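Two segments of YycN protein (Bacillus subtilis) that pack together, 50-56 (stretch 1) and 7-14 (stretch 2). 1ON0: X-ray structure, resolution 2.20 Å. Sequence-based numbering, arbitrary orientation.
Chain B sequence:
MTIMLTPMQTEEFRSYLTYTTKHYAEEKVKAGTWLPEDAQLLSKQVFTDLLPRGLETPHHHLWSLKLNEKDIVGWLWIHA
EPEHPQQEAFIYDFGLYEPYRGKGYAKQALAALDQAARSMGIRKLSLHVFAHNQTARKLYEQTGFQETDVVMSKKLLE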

ATOM      1  N   LEU B  50     -13.225  -5.984 -31.941  1.00 43.29           N
ATOM      2  CA  LEU B  50     -11.824  -5.930 -31.527  1.00 41.18           C
ATOM      3  C   LEU B  50     -11.298  -7.314 -31.245  1.00 38.80           C
ATOM      4  O   LEU B  50     -10.118  -7.588 -31.430  1.00 39.23           O
ATOM      5  CB  LEU B  50     -11.680  -5.076 -30.270  1.00 38.39           C
ATOM      6  CG  LEU B  50     -11.422  -3.592 -30.524  1.00 38.92           C
ATOM      7  CD1 LEU B  50     -11.380  -2.834 -29.201  1.00 38.02           C
ATOM      8  CD2 LEU B  50     -10.105  -3.443 -31.272  1.00 37.00           C
ATOM      9  N   LEU B  51     -12.195  -8.185 -30.801  1.00 37.03           N
ATOM     10  CA  LEU B  51     -11.841  -9.556 -30.480  1.00 36.25           C
ATOM     11  C   LEU B  51     -12.780 -10.545 -31.176  1.00 36.91           C
ATOM     12  O   LEU B  51     -13.676 -11.106 -30.558  1.00 37.16           O
ATOM     13  CB  LEU B  51     -11.876  -9.734 -28.961  1.00 29.00           C
ATOM     14  CG  LEU B  51     -10.533  -9.828 -28.230  1.00 27.30           C
ATOM     15  CD1 LEU B  51      -9.478  -8.949 -28.880  1.00 25.31           C
ATOM     16  CD2 LEU B  51     -10.733  -9.451 -26.775  1.00 26.30           C
ATOM     17  N   PRO B  52     -12.568 -10.777 -32.486  1.00 39.88           N
ATOM     18  CA  PRO B  52     -13.386 -11.694 -33.293  1.00 40.62           C
ATOM     19  C   PRO B  52     -13.400 -13.114 -32.740  1.00 40.04           C
ATOM     20  O   PRO B  52     -14.450 -13.643 -32.381  1.00 38.31           O
ATOM     21  CB  PRO B  52     -12.720 -11.639 -34.670  1.00 53.41           C
ATOM     22  CG  PRO B  52     -12.101 -10.281 -34.703  1.00 53.46           C
ATOM     23  CD  PRO B  52     -11.512 -10.172 -33.317  1.00 53.28           C
ATOM     24  N   ARG B  53     -12.216 -13.714 -32.688  1.00 38.64           N
ATOM     25  CA  ARG B  53     -12.042 -15.073 -32.189  1.00 39.43           C
ATOM     26  C   ARG B  53     -11.753 -15.069 -30.685  1.00 38.28           C
ATOM     27  O   ARG B  53     -11.240 -16.044 -30.146  1.00 39.05           O
ATOM     28  CB  ARG B  53     -10.883 -15.761 -32.926  1.00 46.23           C
ATOM     29  CG  ARG B  53     -11.011 -15.798 -34.452  1.00 46.96           C
ATOM     30  CD  ARG B  53      -9.666 -16.093 -35.114  1.00 48.71           C
ATOM     31  NE  ARG B  53      -9.109 -17.372 -34.667  1.00 52.71           N
ATOM     32  CZ  ARG B  53      -7.868 -17.791 -34.907  1.00 51.35           C
ATOM     33  NH1 ARG B  53      -7.022 -17.038 -35.594  1.00 53.47           N
ATOM     34  NH2 ARG B  53      -7.475 -18.971 -34.456  1.00 52.68           N
ATOM     35  N   GLY B  54     -12.082 -13.976 -30.005  1.00 29.51           N
ATOM     36  CA  GLY B  54     -11.820 -13.914 -28.578  1.00 27.92           C
ATOM     37  C   GLY B  54     -10.332 -13.996 -28.268  1.00 27.99           C
ATOM     38  O   GLY B  54      -9.547 -13.183 -28.757  1.00 24.07           O
ATOM     39  N   LEU B  55      -9.943 -14.978 -27.457  1.00 40.31           N
ATOM     40  CA  LEU B  55      -8.542 -15.160 -27.084  1.00 42.36           C
ATOM     41  C   LEU B  55      -7.657 -15.614 -28.245  1.00 43.71           C
ATOM     42  O   LEU B  55      -6.426 -15.523 -28.171  1.00 44.83           O
ATOM     43  CB  LEU B  55      -8.418 -16.160 -25.925  1.00 30.86           C
ATOM     44  CG  LEU B  55      -8.962 -15.709 -24.573  1.00 30.50           C
ATOM     45  CD1 LEU B  55      -8.853 -16.836 -23.568  1.00 30.75           C
ATOM     46  CD2 LEU B  55      -8.190 -14.491 -24.089  1.00 31.37           C
ATOM     47  N   GLU B  56      -8.276 -16.108 -29.312  1.00 39.29           N
ATOM     48  CA  GLU B  56      -7.519 -16.562 -30.475  1.00 42.35           C
ATOM     49  C   GLU B  56      -7.298 -15.439 -31.472  1.00 41.51           C
ATOM     50  O   GLU B  56      -6.742 -15.652 -32.545  1.00 41.49           O
ATOM     51  CB  GLU B  56      -8.221 -17.737 -31.170  1.00 54.51           C
ATOM     52  CG  GLU B  56      -8.016 -19.083 -30.478  1.00 58.50           C
ATOM     53  CD  GLU B  56      -7.811 -20.228 -31.462  1.00 61.63           C
ATOM     54  OE1 GLU B  56      -8.763 -20.589 -32.192  1.00 62.98           O
ATOM     55  OE2 GLU B  56      -6.684 -20.768 -31.509  1.00 63.43           O
TER
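Stretch 2 7-14: PMQTEEFR

Two chain segments far apart in sequence can pack together without a hydrogen bond between them, and the contact between residues 50-56 and 7-14 of YycN is a compact example. The 263 Å² they bury between them comes mainly from Leu55 and Phe13. Stretch 2 approaches the contact in extended conformation at Pro7, passes through Met8 and Gln9, and enters a helix at Thr10. Gln9 occupies the N-cap position; its carbonyl O accepts a hydrogen bond from Phe13 N at 3.0 Å, while its own N donates to Glu12 OE1 at 3.1 Å. The first helical turn thus carries Phe13, whose CA-to-CB bond points toward stretch 1. Stretch 1, for its part, leaves a helix at Leu51 and runs through a turn into a short 3-10 segment at Leu55 and Glu56. End to end, stretch 2 runs across stretch 1 rather than alongside it.

Of the CA atoms, those of Leu55 and Phe13 lie nearest across the stretches, 7.3 Å apart. Leu55 starts out sideways, but its end comes nearer to stretch 2, and its CG lies over one face of the Phe13 ring, 3.9 Å from the centroid and 29° off the normal, in a CH-pi contact. The same leucine also meets the residues leading into the helix and the helix start itself: its CD2 is 3.4 Å from CE of Met8, a selenomethionine, and its CD1 is 3.9 Å from Thr10 N.

Phe13, with chi1 in the t well, also extends to the turn preceding Leu55. Its CE2 lies 3.4 Å from Gly54 CA, a close approach made possible by the absence of a side chain: an ideal CB on Gly54 would fall 2.6 Å from Phe13 CE2, a clash. The positive phi of Gly54 independently favours glycine. Leu51 CD2, 3.9 Å from Phe13 CE1, completes the apolar surroundings that stretch 1 offers the ring.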

ATOM      1  N   PRO B   7      -1.528 -15.759 -19.061  1.00 29.59           N
ATOM      2  CA  PRO B   7      -2.536 -15.596 -20.119  1.00 30.33           C
ATOM      3  C   PRO B   7      -3.904 -16.127 -19.650  1.00 29.04           C
ATOM      4  O   PRO B   7      -3.978 -17.179 -19.031  1.00 29.57           O
ATOM      5  CB  PRO B   7      -1.937 -16.376 -21.295  1.00 24.54           C
ATOM      6  CG  PRO B   7      -1.009 -17.365 -20.637  1.00 27.77           C
ATOM      7  CD  PRO B   7      -0.416 -16.624 -19.486  1.00 24.56           C
HETATM    8  N   MSE B   8      -4.974 -15.385 -19.911  1.00 24.11           N
HETATM    9  CA  MSE B   8      -6.307 -15.814 -19.487  1.00 26.54           C
HETATM   10  C   MSE B   8      -6.711 -17.121 -20.151  1.00 28.71           C
HETATM   11  O   MSE B   8      -6.322 -17.408 -21.282  1.00 27.83           O
HETATM   12  CB  MSE B   8      -7.380 -14.788 -19.846  1.00 29.55           C
HETATM   13  CG  MSE B   8      -7.268 -13.422 -19.189  1.00 30.22           C
HETATM   14 SE   MSE B   8      -8.918 -12.433 -19.447  1.00 30.34          SE
HETATM   15  CE  MSE B   8      -9.116 -12.674 -21.342  1.00 32.98           C
ATOM     16  N   GLN B   9      -7.508 -17.895 -19.430  1.00 25.01           N
ATOM     17  CA  GLN B   9      -8.030 -19.168 -19.904  1.00 29.66           C
ATOM     18  C   GLN B   9      -9.461 -18.868 -20.333  1.00 31.78           C
ATOM     19  O   GLN B   9     -10.055 -17.892 -19.873  1.00 28.79           O
ATOM     20  CB  GLN B   9      -8.069 -20.178 -18.763  1.00 64.20           C
ATOM     21  CG  GLN B   9      -6.777 -20.317 -17.990  1.00 71.20           C
ATOM     22  CD  GLN B   9      -5.829 -21.297 -18.634  1.00 74.61           C
ATOM     23  OE1 GLN B   9      -5.401 -21.107 -19.773  1.00 77.90           O
ATOM     24  NE2 GLN B   9      -5.500 -22.363 -17.911  1.00 77.11           N
ATOM     25  N   THR B  10     -10.021 -19.721 -21.185  1.00 48.51           N
ATOM     26  CA  THR B  10     -11.385 -19.548 -21.681  1.00 50.37           C
ATOM     27  C   THR B  10     -12.383 -19.205 -20.569  1.00 51.66           C
ATOM     28  O   THR B  10     -13.332 -18.448 -20.787  1.00 53.21           O
ATOM     29  CB  THR B  10     -11.872 -20.822 -22.398  1.00 69.45           C
ATOM     30  OG1 THR B  10     -12.082 -21.870 -21.439  1.00 68.24           O
ATOM     31  CG2 THR B  10     -10.830 -21.287 -23.415  1.00 68.99           C
ATOM     32  N   GLU B  11     -12.170 -19.757 -19.378  1.00 42.99           N
ATOM     33  CA  GLU B  11     -13.061 -19.494 -18.255  1.00 43.67           C
ATOM     34  C   GLU B  11     -13.007 -18.006 -17.910  1.00 44.32           C
ATOM     35  O   GLU B  11     -14.031 -17.319 -17.874  1.00 43.92           O
ATOM     36  CB  GLU B  11     -12.640 -20.312 -17.027  1.00 53.56           C
ATOM     37  CG  GLU B  11     -12.310 -21.782 -17.286  1.00 53.24           C
ATOM     38  CD  GLU B  11     -10.946 -21.986 -17.947  1.00 53.74           C
ATOM     39  OE1 GLU B  11     -10.806 -21.719 -19.157  1.00 50.37           O
ATOM     40  OE2 GLU B  11     -10.006 -22.413 -17.247  1.00 53.88           O
ATOM     41  N   GLU B  12     -11.798 -17.516 -17.660  1.00 60.75           N
ATOM     42  CA  GLU B  12     -11.582 -16.118 -17.303  1.00 59.39           C
ATOM     43  C   GLU B  12     -12.039 -15.143 -18.375  1.00 56.78           C
ATOM     44  O   GLU B  12     -12.749 -14.186 -18.091  1.00 57.14           O
ATOM     45  CB  GLU B  12     -10.100 -15.868 -17.025  1.00 52.40           C
ATOM     46  CG  GLU B  12      -9.583 -16.464 -15.740  1.00 55.44           C
ATOM     47  CD  GLU B  12      -8.078 -16.432 -15.674  1.00 57.56           C
ATOM     48  OE1 GLU B  12      -7.438 -17.243 -16.379  1.00 57.75           O
ATOM     49  OE2 GLU B  12      -7.537 -15.587 -14.931  1.00 60.63           O
ATOM     50  N   PHE B  13     -11.608 -15.380 -19.605  1.00 45.77           N
ATOM     51  CA  PHE B  13     -11.961 -14.505 -20.711  1.00 43.73           C
ATOM     52  C   PHE B  13     -13.450 -14.158 -20.733  1.00 42.17           C
ATOM     53  O   PHE B  13     -13.821 -12.993 -20.570  1.00 40.94           O
ATOM     54  CB  PHE B  13     -11.535 -15.148 -22.034  1.00 40.08           C
ATOM     55  CG  PHE B  13     -11.903 -14.345 -23.239  1.00 39.43           C
ATOM     56  CD1 PHE B  13     -11.601 -12.989 -23.307  1.00 38.43           C
ATOM     57  CD2 PHE B  13     -12.576 -14.938 -24.299  1.00 40.38           C
ATOM     58  CE1 PHE B  13     -11.966 -12.237 -24.407  1.00 37.24           C
ATOM     59  CE2 PHE B  13     -12.949 -14.194 -25.409  1.00 38.97           C
ATOM     60  CZ  PHE B  13     -12.644 -12.841 -25.462  1.00 40.07           C
ATOM     61  N   ARG B  14     -14.295 -15.168 -20.921  1.00 37.37           N
ATOM     62  CA  ARG B  14     -15.742 -14.969 -20.970  1.00 34.98           C
ATOM     63  C   ARG B  14     -16.255 -14.082 -19.817  1.00 33.11           C
ATOM     64  O   ARG B  14     -17.030 -13.151 -20.047  1.00 31.69           O
ATOM     65  CB  ARG B  14     -16.441 -16.338 -21.000  1.00 36.22           C
ATOM     66  CG  ARG B  14     -16.029 -17.193 -22.220  1.00 36.37           C
ATOM     67  CD  ARG B  14     -16.807 -18.501 -22.314  1.00 37.47           C
ATOM     68  NE  ARG B  14     -18.241 -18.246 -22.441  1.00 39.60           N
ATOM     69  CZ  ARG B  14     -18.839 -17.882 -23.570  1.00 39.91           C
ATOM     70  NH1 ARG B  14     -18.135 -17.741 -24.684  1.00 42.51           N
ATOM     71  NH2 ARG B  14     -20.137 -17.618 -23.574  1.00 42.01           N
TER